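Local coordinates for surface glycan binding protein B (Bacteroides ovatus, PDB 6E57) that binds mixed-linkage beta-glucan, probably capturing the cereal polysaccharide at the cell surface of a human gut bacterium, at residues Leu100-Ile109 with Arg121-Pro129; Val145-Gly155 with Glu182-Val193. One frame throughout, in Å; residues are numbered along the deposited sequence.

Interaction 1: residues Leu100-Ile109 with Arg121-Pro129. With EDO (1,2-ethanediol), chain H.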
loop_
_atom_site.group_PDB
_atom_site.type_symbol
_atom_site.label_atom_id
_atom_site.label_comp_id
_atom_site.label_asym_id
_atom_site.label_seq_id
_atom_site.Cartn_x
_atom_site.Cartn_y
_atom_site.Cartn_z
ATOM N N LEU A 100 0.312 21.497 -16.055
ATOM C CA LEU A 100 1.027 20.376 -15.448
ATOM C C LEU A 100 0.581 19.073 -16.117
ATOM O O LEU A 100 -0.577 18.936 -16.522
ATOM C CB LEU A 100 0.720 20.331 -13.947
ATOM C CG LEU A 100 1.196 21.526 -13.119
ATOM C CD1 LEU A 100 0.544 21.523 -11.745
ATOM C CD2 LEU A 100 2.713 21.535 -12.985
ATOM N N LYS A 101 1.506 18.113 -16.206
ATOM C CA LYS A 101 1.188 16.755 -16.633
ATOM C C LYS A 101 0.410 16.071 -15.502
ATOM O O LYS A 101 0.444 16.530 -14.360
ATOM C CB LYS A 101 2.468 15.991 -16.986
ATOM C CG LYS A 101 3.400 16.700 -17.961
ATOM C CD LYS A 101 4.408 15.783 -18.624
ATOM C CE LYS A 101 5.801 16.374 -18.711
ATOM N NZ LYS A 101 5.817 17.661 -19.447
ATOM N N ALA A 102 -0.299 14.986 -15.821
ATOM C CA ALA A 102 -1.036 14.228 -14.804
ATOM C C ALA A 102 -0.097 13.883 -13.641
ATOM O O ALA A 102 1.099 13.643 -13.848
ATOM C CB ALA A 102 -1.641 12.981 -15.402
ATOM N N GLY A 103 -0.649 13.882 -12.422
ATOM C CA GLY A 103 0.073 13.465 -11.223
ATOM C C GLY A 103 -0.368 14.228 -9.985
ATOM O O GLY A 103 -1.311 15.026 -10.031
ATOM N N THR A 104 0.323 13.955 -8.874
ATOM C CA THR A 104 0.137 14.640 -7.602
ATOM C C THR A 104 1.432 15.394 -7.283
ATOM O O THR A 104 2.513 14.820 -7.351
ATOM C CB THR A 104 -0.272 13.648 -6.506
ATOM O OG1 THR A 104 -1.579 13.180 -6.837
ATOM C CG2 THR A 104 -0.279 14.247 -5.117
ATOM N N TYR A 105 1.299 16.680 -6.945
ATOM C CA TYR A 105 2.426 17.596 -6.812
ATOM C C TYR A 105 2.384 18.288 -5.447
ATOM O O TYR A 105 1.311 18.615 -4.945
ATOM C CB TYR A 105 2.378 18.667 -7.904
ATOM C CG TYR A 105 2.486 18.139 -9.310
ATOM C CD1 TYR A 105 1.366 17.696 -9.996
ATOM C CD2 TYR A 105 3.710 18.080 -9.956
ATOM C CE1 TYR A 105 1.461 17.208 -11.289
ATOM C CE2 TYR A 105 3.822 17.596 -11.247
ATOM C CZ TYR A 105 2.694 17.158 -11.917
ATOM O OH TYR A 105 2.809 16.684 -13.192
ATOM N N ASN A 106 3.569 18.529 -4.879
ATOM C CA ASN A 106 3.715 19.385 -3.714
ATOM C C ASN A 106 3.806 20.840 -4.192
ATOM O O ASN A 106 4.641 21.162 -5.037
ATOM C CB ASN A 106 4.927 18.989 -2.868
ATOM C CG ASN A 106 5.113 19.889 -1.666
ATOM O OD1 ASN A 106 5.559 21.030 -1.797
ATOM N ND2 ASN A 106 4.765 19.387 -0.493
ATOM N N LEU A 107 2.937 21.703 -3.649
ATOM C CA LEU A 107 2.933 23.139 -3.939
ATOM C C LEU A 107 3.256 23.909 -2.655
ATOM O O LEU A 107 2.573 23.729 -1.651
ATOM C CB LEU A 107 1.559 23.547 -4.483
ATOM C CG LEU A 107 1.358 25.046 -4.709
ATOM C CD1 LEU A 107 2.360 25.585 -5.720
ATOM C CD2 LEU A 107 -0.066 25.346 -5.157
ATOM N N LYS A 108 4.294 24.752 -2.707
ATOM C CA LYS A 108 4.614 25.699 -1.638
ATOM C C LYS A 108 4.383 27.121 -2.157
ATOM O O LYS A 108 4.802 27.453 -3.266
ATOM C CB LYS A 108 6.059 25.540 -1.155
ATOM C CG LYS A 108 6.318 24.342 -0.252
ATOM C CD LYS A 108 7.778 24.165 0.128
ATOM C CE LYS A 108 8.082 22.812 0.742
ATOM N NZ LYS A 108 8.050 21.724 -0.266
ATOM N N ILE A 109 3.706 27.935 -1.339
ATOM C CA ILE A 109 3.477 29.356 -1.594
ATOM C C ILE A 109 4.221 30.154 -0.519
ATOM O O ILE A 109 3.769 30.229 0.619
ATOM C CB ILE A 109 1.969 29.682 -1.602
ATOM C CG1 ILE A 109 1.198 28.791 -2.581
ATOM C CG2 ILE A 109 1.738 31.162 -1.878
ATOM C CD1 ILE A 109 -0.305 28.869 -2.436
ATOM N N ARG A 121 2.299 28.636 2.874
ATOM C CA ARG A 121 1.267 27.608 2.700
ATOM C C ARG A 121 1.875 26.443 1.910
ATOM O O ARG A 121 2.625 26.667 0.959
ATOM C CB ARG A 121 0.043 28.159 1.958
ATOM C CG ARG A 121 -0.677 29.303 2.661
ATOM C CD ARG A 121 -1.371 28.909 3.956
ATOM N NE ARG A 121 -2.240 29.971 4.459
ATOM C CZ ARG A 121 -1.815 31.110 5.004
ATOM N NH1 ARG A 121 -0.524 31.314 5.205
ATOM N NH2 ARG A 121 -2.682 32.049 5.342
ATOM N N GLU A 122 1.552 25.209 2.316
ATOM C CA GLU A 122 2.009 24.000 1.632
ATOM C C GLU A 122 0.823 23.042 1.469
ATOM O O GLU A 122 0.139 22.732 2.436
ATOM C CB GLU A 122 3.150 23.337 2.408
ATOM C CG GLU A 122 3.857 22.240 1.626
ATOM C CD GLU A 122 4.823 21.377 2.424
ATOM O OE1 GLU A 122 5.190 20.292 1.925
ATOM O OE2 GLU A 122 5.206 21.783 3.539
ATOM N N GLY A 123 0.595 22.580 0.236
ATOM C CA GLY A 123 -0.503 21.669 -0.075
ATOM C C GLY A 123 -0.199 20.796 -1.281
ATOM O O GLY A 123 0.876 20.886 -1.875
ATOM N N LEU A 124 -1.163 19.939 -1.631
ATOM C CA LEU A 124 -1.062 19.051 -2.775
ATOM C C LEU A 124 -1.866 19.637 -3.941
ATOM O O LEU A 124 -2.896 20.283 -3.731
ATOM C CB LEU A 124 -1.590 17.667 -2.387
ATOM C CG LEU A 124 -0.813 16.934 -1.294
ATOM C CD1 LEU A 124 -1.493 15.620 -0.941
ATOM C CD2 LEU A 124 0.634 16.693 -1.707
ATOM N N VAL A 125 -1.363 19.413 -5.161
ATOM C CA VAL A 125 -2.074 19.703 -6.403
ATOM C C VAL A 125 -2.260 18.377 -7.148
ATOM O O VAL A 125 -1.283 17.740 -7.547
ATOM C CB VAL A 125 -1.318 20.738 -7.259
ATOM C CG1 VAL A 125 -1.881 20.837 -8.669
ATOM C CG2 VAL A 125 -1.296 22.108 -6.594
ATOM N N VAL A 126 -3.520 17.966 -7.313
ATOM C CA VAL A 126 -3.853 16.726 -7.993
ATOM C C VAL A 126 -4.276 17.069 -9.426
ATOM O O VAL A 126 -5.180 17.880 -9.639
ATOM C CB VAL A 126 -4.941 15.941 -7.235
ATOM C CG1 VAL A 126 -5.273 14.620 -7.916
ATOM C CG2 VAL A 126 -4.546 15.705 -5.785
ATOM N N VAL A 127 -3.595 16.445 -10.393
ATOM C CA VAL A 127 -3.838 16.641 -11.818
ATOM C C VAL A 127 -4.256 15.292 -12.416
ATOM O O VAL A 127 -3.439 14.378 -12.533
ATOM C CB VAL A 127 -2.593 17.224 -12.514
ATOM C CG1 VAL A 127 -2.869 17.577 -13.965
ATOM C CG2 VAL A 127 -2.047 18.431 -11.764
ATOM N N ASN A 128 -5.540 15.180 -12.776
ATOM C CA ASN A 128 -6.137 13.928 -13.249
ATOM C C ASN A 128 -5.923 13.789 -14.754
ATOM O O ASN A 128 -5.989 14.773 -15.487
ATOM C CB ASN A 128 -7.630 13.855 -12.927
ATOM C CG ASN A 128 -7.918 14.066 -11.458
ATOM O OD1 ASN A 128 -7.473 13.289 -10.614
ATOM N ND2 ASN A 128 -8.657 15.115 -11.142
ATOM N N PRO A 129 -5.683 12.561 -15.264
ATOM C CA PRO A 129 -5.549 12.344 -16.704
ATOM C C PRO A 129 -6.920 12.342 -17.396
ATOM O O PRO A 129 -7.945 12.258 -16.722
ATOM C CB PRO A 129 -4.880 10.964 -16.775
ATOM C CG PRO A 129 -5.398 10.240 -15.547
ATOM C CD PRO A 129 -5.550 11.317 -14.491
HETATM C C1 EDO H . -0.547 33.928 8.981
HETATM O O1 EDO H . -0.733 35.105 9.775
HETATM C C2 EDO H . -0.993 34.209 7.548
HETATM O O2 EDO H . -2.382 34.564 7.521
#
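E122 OE1 accepts a hydrogen bond from N106 ND2 at 2.6 Å, through its anti lone pair and close to the plane of the amide. The amide and carboxylate planes are turned 60° against each other. The carboxamide's other end, OD1, takes K108 NZ at 3.0 Å from above the carbonyl plane, and the same ammonium makes a long salt bridge to E122 OE1 (3.9 Å). N106 reaches this pair because its CG is anti to the backbone N (chi1 179°). With an alanine in place of N106, E122 OE1 would probably lose its amide donor and K108 NZ its nearer acceptor, leaving the long salt bridge to hold the two. On the other face the contact is apolar: V127 CG2 meets Y105 CE1 at 3.7 Å, V125 CG2 meets L107 CD2 at 3.8 Å, and L100 CD1 rests against V125 and over the rim of the Y105 ring. The Y105 hydroxyl donates to K101 O at 2.6 Å, tying the ring to the turn before the strand. Backbone bonds such as G103 with V127 run between these faces, in the antiparallel beta hairpin of 103-113 and 118-128, two inner strands of a five-stranded mixed sheet.

Interaction 2: residues Val145-Gly155 with Glu182-Val193. With NA (sodium ion), chain N; PO4 (phosphate ion), chain M; PO4 (phosphate ion), chain L.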
loop_
_atom_site.group_PDB
_atom_site.type_symbol
_atom_site.label_atom_id
_atom_site.label_comp_id
_atom_site.label_asym_id
_atom_site.label_seq_id
_atom_site.Cartn_x
_atom_site.Cartn_y
_atom_site.Cartn_z
ATOM N N VAL A 145 11.508 0.354 -7.254
ATOM C CA VAL A 145 12.227 -0.334 -8.324
ATOM C C VAL A 145 13.723 -0.341 -8.001
ATOM O O VAL A 145 14.183 0.399 -7.137
ATOM C CB VAL A 145 11.958 0.323 -9.691
ATOM C CG1 VAL A 145 10.472 0.365 -10.007
ATOM C CG2 VAL A 145 12.558 1.715 -9.786
ATOM N N SER A 146 14.465 -1.183 -8.727
ATOM C CA SER A 146 15.882 -1.421 -8.496
ATOM C C SER A 146 16.641 -1.274 -9.812
ATOM O O SER A 146 16.194 -1.774 -10.844
ATOM C CB SER A 146 16.089 -2.783 -7.881
ATOM O OG SER A 146 17.469 -3.094 -7.764
ATOM N N PRO A 147 17.812 -0.595 -9.823
ATOM C CA PRO A 147 18.542 -0.345 -11.066
ATOM C C PRO A 147 19.120 -1.637 -11.662
ATOM O O PRO A 147 19.743 -2.424 -10.945
ATOM C CB PRO A 147 19.655 0.629 -10.649
ATOM C CG PRO A 147 19.867 0.342 -9.180
ATOM C CD PRO A 147 18.502 -0.042 -8.648
ATOM N N GLY A 148 18.881 -1.837 -12.965
ATOM C CA GLY A 148 19.308 -3.024 -13.701
ATOM C C GLY A 148 18.186 -4.037 -13.878
ATOM O O GLY A 148 18.254 -4.885 -14.768
ATOM N N LYS A 149 17.147 -3.934 -13.040
ATOM C CA LYS A 149 16.084 -4.930 -12.951
ATOM C C LYS A 149 14.835 -4.426 -13.679
ATOM O O LYS A 149 14.750 -3.260 -14.055
ATOM C CB LYS A 149 15.764 -5.224 -11.482
ATOM C CG LYS A 149 16.975 -5.563 -10.628
ATOM C CD LYS A 149 16.655 -6.466 -9.465
ATOM C CE LYS A 149 17.895 -6.946 -8.746
ATOM N NZ LYS A 149 17.558 -7.927 -7.689
ATOM N N THR A 150 13.873 -5.338 -13.859
ATOM C CA THR A 150 12.593 -5.064 -14.497
ATOM C C THR A 150 11.614 -4.532 -13.442
ATOM O O THR A 150 11.711 -4.886 -12.267
ATOM C CB THR A 150 12.051 -6.320 -15.195
ATOM O OG1 THR A 150 11.863 -7.348 -14.221
ATOM C CG2 THR A 150 12.967 -6.832 -16.285
ATOM N N ALA A 151 10.682 -3.681 -13.886
ATOM C CA ALA A 151 9.627 -3.107 -13.047
ATOM C C ALA A 151 8.312 -3.080 -13.838
ATOM O O ALA A 151 8.311 -3.326 -15.042
ATOM C CB ALA A 151 10.031 -1.727 -12.592
ATOM N N ARG A 152 7.205 -2.782 -13.146
ATOM C CA ARG A 152 5.866 -2.786 -13.736
ATOM C C ARG A 152 5.170 -1.445 -13.496
ATOM O O ARG A 152 5.290 -0.859 -12.425
ATOM C CB ARG A 152 4.981 -3.868 -13.111
ATOM C CG ARG A 152 5.611 -5.249 -13.054
ATOM C CD ARG A 152 4.696 -6.223 -12.349
ATOM N NE ARG A 152 5.063 -7.590 -12.668
ATOM C CZ ARG A 152 4.242 -8.626 -12.564
ATOM N NH1 ARG A 152 3.031 -8.459 -12.061
ATOM N NH2 ARG A 152 4.631 -9.821 -12.975
ATOM N N LEU A 153 4.426 -0.998 -14.512
ATOM C CA LEU A 153 3.407 0.035 -14.385
ATOM C C LEU A 153 2.037 -0.604 -14.644
ATOM O O LEU A 153 1.874 -1.349 -15.614
ATOM C CB LEU A 153 3.681 1.156 -15.395
ATOM C CG LEU A 153 5.029 1.866 -15.266
ATOM C CD1 LEU A 153 5.242 2.829 -16.424
ATOM C CD2 LEU A 153 5.136 2.605 -13.944
ATOM N N TYR A 154 1.079 -0.324 -13.753
ATOM C CA TYR A 154 -0.332 -0.635 -13.944
ATOM C C TYR A 154 -1.087 0.666 -14.226
ATOM O O TYR A 154 -0.758 1.707 -13.662
ATOM C CB TYR A 154 -0.925 -1.313 -12.706
ATOM C CG TYR A 154 -0.397 -2.695 -12.422
ATOM C CD1 TYR A 154 -0.885 -3.801 -13.099
ATOM C CD2 TYR A 154 0.581 -2.903 -11.462
ATOM C CE1 TYR A 154 -0.412 -5.076 -12.836
ATOM C CE2 TYR A 154 1.068 -4.171 -11.190
ATOM C CZ TYR A 154 0.568 -5.261 -11.878
ATOM O OH TYR A 154 1.047 -6.509 -11.618
ATOM N N GLY A 155 -2.104 0.590 -15.092
ATOM C CA GLY A 155 -2.942 1.735 -15.397
ATOM C C GLY A 155 -3.886 1.458 -16.549
ATOM O O GLY A 155 -4.543 0.416 -16.576
ATOM N N GLU A 182 -4.487 -8.160 -13.896
ATOM C CA GLU A 182 -4.351 -6.898 -14.612
ATOM C C GLU A 182 -3.094 -6.937 -15.489
ATOM O O GLU A 182 -2.055 -7.466 -15.085
ATOM C CB GLU A 182 -4.296 -5.713 -13.644
ATOM C CG GLU A 182 -4.531 -4.381 -14.335
ATOM C CD GLU A 182 -4.602 -3.156 -13.440
ATOM O OE1 GLU A 182 -4.439 -3.304 -12.209
ATOM O OE2 GLU A 182 -4.821 -2.053 -13.984
ATOM N N ASN A 183 -3.219 -6.375 -16.697
ATOM C CA ASN A 183 -2.109 -6.191 -17.615
ATOM C C ASN A 183 -1.214 -5.066 -17.084
ATOM O O ASN A 183 -1.667 -4.204 -16.326
ATOM C CB ASN A 183 -2.578 -5.851 -19.032
ATOM C CG ASN A 183 -3.466 -6.910 -19.649
ATOM O OD1 ASN A 183 -3.579 -8.020 -19.134
ATOM N ND2 ASN A 183 -4.107 -6.565 -20.753
ATOM N N TYR A 184 0.053 -5.079 -17.504
ATOM C CA TYR A 184 1.025 -4.126 -17.014
ATOM C C TYR A 184 2.054 -3.819 -18.104
ATOM O O TYR A 184 2.210 -4.584 -19.053
ATOM C CB TYR A 184 1.697 -4.657 -15.746
ATOM C CG TYR A 184 2.324 -6.023 -15.870
ATOM C CD1 TYR A 184 3.649 -6.167 -16.251
ATOM C CD2 TYR A 184 1.609 -7.171 -15.576
ATOM C CE1 TYR A 184 4.243 -7.416 -16.351
ATOM C CE2 TYR A 184 2.186 -8.428 -15.675
ATOM C CZ TYR A 184 3.508 -8.552 -16.065
ATOM O OH TYR A 184 4.090 -9.784 -16.171
ATOM N N LEU A 185 2.734 -2.679 -17.943
ATOM C CA LEU A 185 3.829 -2.281 -18.805
ATOM C C LEU A 185 5.144 -2.630 -18.099
ATOM O O LEU A 185 5.482 -2.041 -17.073
ATOM C CB LEU A 185 3.720 -0.782 -19.099
ATOM C CG LEU A 185 4.590 -0.264 -20.243
ATOM C CD1 LEU A 185 4.159 -0.856 -21.577
ATOM C CD2 LEU A 185 4.545 1.255 -20.301
ATOM N N GLU A 186 5.846 -3.628 -18.646
ATOM C CA GLU A 186 7.135 -4.073 -18.146
ATOM C C GLU A 186 8.219 -3.175 -18.754
ATOM O O GLU A 186 8.160 -2.853 -19.938
ATOM C CB GLU A 186 7.350 -5.545 -18.504
ATOM C CG GLU A 186 8.325 -6.272 -17.596
ATOM C CD GLU A 186 8.294 -7.786 -17.736
ATOM O OE1 GLU A 186 8.523 -8.283 -18.861
ATOM O OE2 GLU A 186 8.022 -8.466 -16.723
ATOM N N TYR A 187 9.191 -2.770 -17.930
ATOM C CA TYR A 187 10.292 -1.923 -18.375
ATOM C C TYR A 187 11.515 -2.174 -17.487
ATOM O O TYR A 187 11.371 -2.538 -16.327
ATOM C CB TYR A 187 9.864 -0.452 -18.385
ATOM C CG TYR A 187 9.633 0.171 -17.030
ATOM C CD1 TYR A 187 8.569 -0.218 -16.230
ATOM C CD2 TYR A 187 10.460 1.177 -16.556
ATOM C CE1 TYR A 187 8.345 0.359 -14.991
ATOM C CE2 TYR A 187 10.247 1.767 -15.321
ATOM C CZ TYR A 187 9.185 1.358 -14.535
ATOM O OH TYR A 187 8.971 1.932 -13.314
ATOM N N THR A 188 12.709 -1.982 -18.063
ATOM C CA THR A 188 13.982 -2.180 -17.374
ATOM C C THR A 188 14.523 -0.827 -16.899
ATOM O O THR A 188 14.607 0.121 -17.680
ATOM C CB THR A 188 15.010 -2.872 -18.281
ATOM O OG1 THR A 188 14.398 -4.009 -18.891
ATOM C CG2 THR A 188 16.249 -3.310 -17.533
ATOM N N ILE A 189 14.897 -0.757 -15.617
ATOM C CA ILE A 189 15.543 0.423 -15.044
ATOM C C ILE A 189 17.010 0.401 -15.469
ATOM O O ILE A 189 17.687 -0.608 -15.288
ATOM C CB ILE A 189 15.403 0.459 -13.508
ATOM C CG1 ILE A 189 13.955 0.279 -13.039
ATOM C CG2 ILE A 189 16.014 1.735 -12.948
ATOM C CD1 ILE A 189 13.013 1.382 -13.467
ATOM N N PRO A 190 17.554 1.493 -16.054
ATOM C CA PRO A 190 18.978 1.550 -16.381
ATOM C C PRO A 190 19.838 1.419 -15.115
ATOM O O PRO A 190 19.413 1.845 -14.041
ATOM C CB PRO A 190 19.174 2.928 -17.031
ATOM C CG PRO A 190 17.778 3.363 -17.443
ATOM C CD PRO A 190 16.837 2.715 -16.449
ATOM N N THR A 191 21.031 0.832 -15.263
ATOM C CA THR A 191 21.947 0.588 -14.144
ATOM C C THR A 191 22.531 1.914 -13.632
ATOM O O THR A 191 22.807 2.051 -12.441
ATOM C CB THR A 191 23.053 -0.401 -14.540
ATOM O OG1 THR A 191 23.769 0.133 -15.655
ATOM C CG2 THR A 191 22.518 -1.773 -14.889
ATOM N N GLY A 192 22.697 2.884 -14.540
ATOM C CA GLY A 192 23.337 4.172 -14.253
ATOM C C GLY A 192 22.576 5.021 -13.243
ATOM O O GLY A 192 23.179 5.846 -12.555
ATOM N N VAL A 193 21.253 4.827 -13.155
ATOM C CA VAL A 193 20.379 5.677 -12.345
ATOM C C VAL A 193 20.699 5.456 -10.863
ATOM O O VAL A 193 20.624 4.334 -10.369
ATOM C CB VAL A 193 18.890 5.406 -12.634
ATOM C CG1 VAL A 193 17.987 6.246 -11.743
ATOM C CG2 VAL A 193 18.550 5.624 -14.100
HETATM NA NA NA N . -6.294 -1.394 -16.530
HETATM P P PO4 M . -6.930 -5.574 -17.910
HETATM O O1 PO4 M . -8.017 -5.023 -18.810
HETATM O O2 PO4 M . -7.520 -5.979 -16.575
HETATM O O3 PO4 M . -5.861 -4.524 -17.681
HETATM O O4 PO4 M . -6.316 -6.783 -18.576
HETATM P P PO4 L . 1.301 -11.899 -12.971
HETATM O O1 PO4 L . 0.116 -11.014 -12.653
HETATM O O2 PO4 L . 1.527 -11.912 -14.466
HETATM O O3 PO4 L . 1.019 -13.312 -12.501
HETATM O O4 PO4 L . 2.532 -11.343 -12.282
HETATM O O HOH W 1 -2.699 -1.736 -16.823
#
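Strands 150-154 and 184-188 run antiparallel, axes 4.5 Å apart, with paired backbone bonds at A151 with Y187 and L153 with L185; beyond them I189 N bonds to K149 O and G148 N, in the type II turn S146-K149, to I189 O. On the outer face the R152 guanidinium lies flat on the Y184 ring, CZ 3.9 Å from the ring centroid, planes 15° apart, a stacked cation-pi pair. R152 NH1 donates to Y154 OH at 2.8 Å, and NH1 and NH2 hold O4 of a phosphate ion, probably from the crystallisation liquor, NH2 at 2.7 Å. A chi1 of 54°, setting Y184 CG between backbone N and carbonyl carbon, turns the ring under R152; Y184 CB lies over the face of Y154, which also takes the ring edge in an offset edge-to-face pair. On the opposite face, Y187 CE1 touches A151 CB (3.6 Å) and L153 CG (3.7 Å); I189 CD1 meets V145 CG2. G155 O binds a sodium ion at 2.5 Å. With 175-177 these strands make a three-stranded sheet, whose inner side, through L153, L185 and Y187, packs on I164 of 163-166; I189, just beyond, touches L166, and Y187 also V215 of 209-217.

In the fold
Interactions 1 and 2 follow one another along the chain, their nearest atoms about 9 Å apart without touching, and both are antiparallel strand pairs with one apolar and one more polar face. Both are partly buried, interaction 2 with more of its touching residues at the surface. Interaction 1 joins sequence neighbours in a hairpin of two inner strands, its polar face carrying an amide, a carboxylate and a lysine. Interaction 2 joins 150-154, an outer strand of a smaller sheet, to a partner 27 residues on, and its polar face is built of stacked aromatic and guanidinium groups beside bound ions. R199 bonds to T104 O and makes a cation-pi contact with Y105, linking interaction 1 to strand 196-203.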